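Local coordinates for protein LURP-one-related 15 (PDB 1ZXU) that is of unknown function but might be related to the phospholipid scramblase and tubby-like superfamily of membrane-tethered transcription factors, at residues C157-G162 with A166-M171. Numbering follows the deposited sequence.
Sequences CVVYAG and AIVAQM
Val159 carries the centre of this antiparallel pairing: its N-H donates to Ala169 O at 2.9 Å, and its carbonyl oxygen receives Val168 N at 2.8 Å. Ala169 N also reaches Val159 O, but weakly, at 3.4 Å. Because Val168 and Ala169 both face Val159, and the register slips by one before Tyr160 pairs with Ile167, the geometry meets the definition of a classic beta bulge. The Val168 backbone, with psi at -20°, departs from extended values here, and its CG2, set between the backbone N and the carbonyl carbon, lies 3.6 Å from Val159 CG1. Beyond the bulge Ala161 N-H bonds to Ala166 O; at the other end Met171 N-H meets Cys157 O almost head-on, with a C=O...N angle of 170°. The two strands, 158-161 and 167-173, form a hairpin in the antiparallel barrel that closes round helix 197-211, the tubby-like fold of this LURP-one-related protein; the helix touches Val159 and Ala169, which share one face of the hairpin, and also Val168. On the face of Val158, Tyr160, Ile167 and Gln170, Ile167 CG1 runs beside the Tyr160 ring, 3.6 Å from CE1, while Val158 CG1 sits over one ring face, offset toward its rim. Val158 CG2 meets the amide of Gln170, 3.2 Å from NE2. The Gln170 chain bends at chi2 (90°), which turns the amide back so that NE2 comes alongside Val158 CG2; NE2 also donates into a lone pair of Met171 O at 3.2 Å, within the plane of that carbonyl. With an alanine in place of Gln170, Met171 O would probably lose its amide partner and Val158 CG2 the contact with NE2. Lys149, from the neighbouring strand 146-149, makes a cation-pi contact with Tyr160, and backbone bonds from Val158 and Tyr160 to Lys149 and Arg147 tie the hairpin to that strand.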
ATOM      1  N   CYS A 157       5.194   1.237  12.033  1.00 17.04           N
ATOM      2  CA  CYS A 157       5.105   2.121  10.871  1.00 14.28           C
ATOM      3  C   CYS A 157       3.941   3.073  10.963  1.00 14.83           C
ATOM      4  O   CYS A 157       2.852   2.702  11.384  1.00 15.41           O
ATOM      5  CB  CYS A 157       4.933   1.285   9.598  1.00 15.75           C
ATOM      6  SG  CYS A 157       6.428   0.202   9.299  1.00 22.52           S
ATOM      7  N   VAL A 158       4.210   4.301  10.571  1.00 13.04           N
ATOM      8  CA  VAL A 158       3.184   5.350  10.548  1.00 13.42           C
ATOM      9  C   VAL A 158       3.327   6.006   9.177  1.00 13.96           C
ATOM     10  O   VAL A 158       4.443   6.292   8.732  1.00 14.28           O
ATOM     11  CB  VAL A 158       3.420   6.406  11.641  1.00 13.34           C
ATOM     12  CG1 VAL A 158       2.338   7.420  11.561  1.00 15.15           C
ATOM     13  CG2 VAL A 158       3.411   5.720  13.048  1.00 19.72           C
ATOM     14  N   VAL A 159       2.196   6.237   8.511  1.00 11.00           N
ATOM     15  CA  VAL A 159       2.191   6.947   7.240  1.00 10.75           C
ATOM     16  C   VAL A 159       1.646   8.365   7.508  1.00 11.41           C
ATOM     17  O   VAL A 159       0.555   8.512   8.101  1.00 12.59           O
ATOM     18  CB  VAL A 159       1.245   6.267   6.209  1.00 12.94           C
ATOM     19  CG1 VAL A 159       1.413   6.882   4.828  1.00 11.60           C
ATOM     20  CG2 VAL A 159       1.565   4.742   6.079  1.00 12.70           C
ATOM     21  N   TYR A 160       2.390   9.365   6.988  1.00 14.10           N
ATOM     22  CA  TYR A 160       2.014  10.783   7.135  1.00 13.43           C
ATOM     23  C   TYR A 160       1.747  11.418   5.801  1.00 15.58           C
ATOM     24  O   TYR A 160       2.407  11.045   4.795  1.00 14.11           O
ATOM     25  CB  TYR A 160       3.188  11.539   7.727  1.00 15.15           C
ATOM     26  CG  TYR A 160       3.596  11.070   9.076  1.00 16.67           C
ATOM     27  CD1 TYR A 160       3.040  11.645  10.219  1.00 24.09           C
ATOM     28  CD2 TYR A 160       4.538  10.071   9.214  1.00 20.93           C
ATOM     29  CE1 TYR A 160       3.429  11.224  11.496  1.00 24.74           C
ATOM     30  CE2 TYR A 160       4.937   9.631  10.486  1.00 23.86           C
ATOM     31  CZ  TYR A 160       4.363  10.209  11.606  1.00 22.46           C
ATOM     32  OH  TYR A 160       4.782   9.779  12.838  1.00 29.50           O
ATOM     33  N   ALA A 161       0.815  12.388   5.781  1.00 16.95           N
ATOM     34  CA  ALA A 161       0.587  13.258   4.625  1.00 19.12           C
ATOM     35  C   ALA A 161       1.714  14.286   4.649  1.00 23.62           C
ATOM     36  O   ALA A 161       2.100  14.794   5.713  1.00 24.63           O
ATOM     37  CB  ALA A 161      -0.792  13.969   4.731  1.00 24.19           C
ATOM     38  N   GLY A 162       2.304  14.544   3.492  1.00 26.87           N
ATOM     39  CA  GLY A 162       3.517  15.360   3.420  1.00 29.72           C
ATOM     40  C   GLY A 162       3.264  16.807   3.869  1.00 37.23           C
ATOM     41  O   GLY A 162       4.037  17.356   4.663  1.00 39.61           O
ATOM     42  N   ALA A 166      -0.068  15.121   8.731  1.00 21.57           N
ATOM     43  CA  ALA A 166      -1.213  14.468   9.397  1.00 16.89           C
ATOM     44  C   ALA A 166      -0.962  12.953   9.267  1.00 17.32           C
ATOM     45  O   ALA A 166      -0.544  12.516   8.207  1.00 16.68           O
ATOM     46  CB  ALA A 166      -2.489  14.818   8.692  1.00 20.18           C
ATOM     47  N   ILE A 167      -1.227  12.202  10.310  1.00 12.89           N
ATOM     48  CA  ILE A 167      -1.144  10.689  10.211  1.00 12.91           C
ATOM     49  C   ILE A 167      -2.351  10.211   9.408  1.00 13.95           C
ATOM     50  O   ILE A 167      -3.492  10.547   9.711  1.00 12.55           O
ATOM     51  CB  ILE A 167      -1.210  10.049  11.584  1.00 12.55           C
ATOM     52  CG1 ILE A 167       0.072  10.353  12.343  1.00 16.66           C
ATOM     53  CG2 ILE A 167      -1.351   8.497  11.513  1.00 14.75           C
ATOM     54  CD1 ILE A 167      -0.079  10.054  13.825  1.00 21.29           C
ATOM     55  N   VAL A 168      -2.077   9.400   8.363  1.00 11.82           N
ATOM     56  CA  VAL A 168      -3.144   8.798   7.570  1.00 12.26           C
ATOM     57  C   VAL A 168      -3.327   7.290   7.837  1.00 11.78           C
ATOM     58  O   VAL A 168      -4.375   6.751   7.517  1.00 11.91           O
ATOM     59  CB  VAL A 168      -2.991   9.061   6.044  1.00 14.26           C
ATOM     60  CG1 VAL A 168      -3.040  10.604   5.760  1.00 14.99           C
ATOM     61  CG2 VAL A 168      -1.731   8.500   5.538  1.00 12.28           C
ATOM     62  N   ALA A 169      -2.297   6.665   8.393  1.00 11.29           N
ATOM     63  CA  ALA A 169      -2.377   5.250   8.779  1.00 10.71           C
ATOM     64  C   ALA A 169      -1.359   4.914   9.830  1.00 10.97           C
ATOM     65  O   ALA A 169      -0.279   5.515   9.865  1.00 13.44           O
ATOM     66  CB  ALA A 169      -2.176   4.326   7.571  1.00 10.12           C
ATOM     67  N   GLN A 170      -1.704   3.939  10.642  1.00 11.32           N
ATOM     68  CA  GLN A 170      -0.822   3.563  11.749  1.00 13.30           C
ATOM     69  C   GLN A 170      -0.818   2.042  11.991  1.00 14.44           C
ATOM     70  O   GLN A 170      -1.878   1.459  12.153  1.00 14.45           O
ATOM     71  CB  GLN A 170      -1.382   4.276  13.000  1.00 16.47           C
ATOM     72  CG  GLN A 170      -0.878   3.788  14.335  1.00 24.85           C
ATOM     73  CD  GLN A 170       0.331   4.540  14.741  1.00 32.12           C
ATOM     74  OE1 GLN A 170       0.239   5.745  14.980  1.00 30.94           O
ATOM     75  NE2 GLN A 170       1.500   3.863  14.776  1.00 30.84           N
HETATM   76  N   MSE A 171       0.369   1.454  12.039  1.00 15.61           N
HETATM   77  CA  MSE A 171       0.526   0.063  12.386  1.00 14.46           C
HETATM   78  C   MSE A 171       0.496  -0.169  13.905  1.00 15.62           C
HETATM   79  O   MSE A 171       0.934   0.706  14.684  1.00 15.92           O
HETATM   80  CB  MSE A 171       1.869  -0.416  11.800  1.00 16.43           C
HETATM   81  CG  MSE A 171       2.005  -1.920  11.776  1.00 19.12           C
HETATM   82 SE   MSE A 171       3.620  -2.286  10.782  1.00 20.26          SE
HETATM   83  CE  MSE A 171       2.881  -2.053   8.989  1.00 31.46           C
TER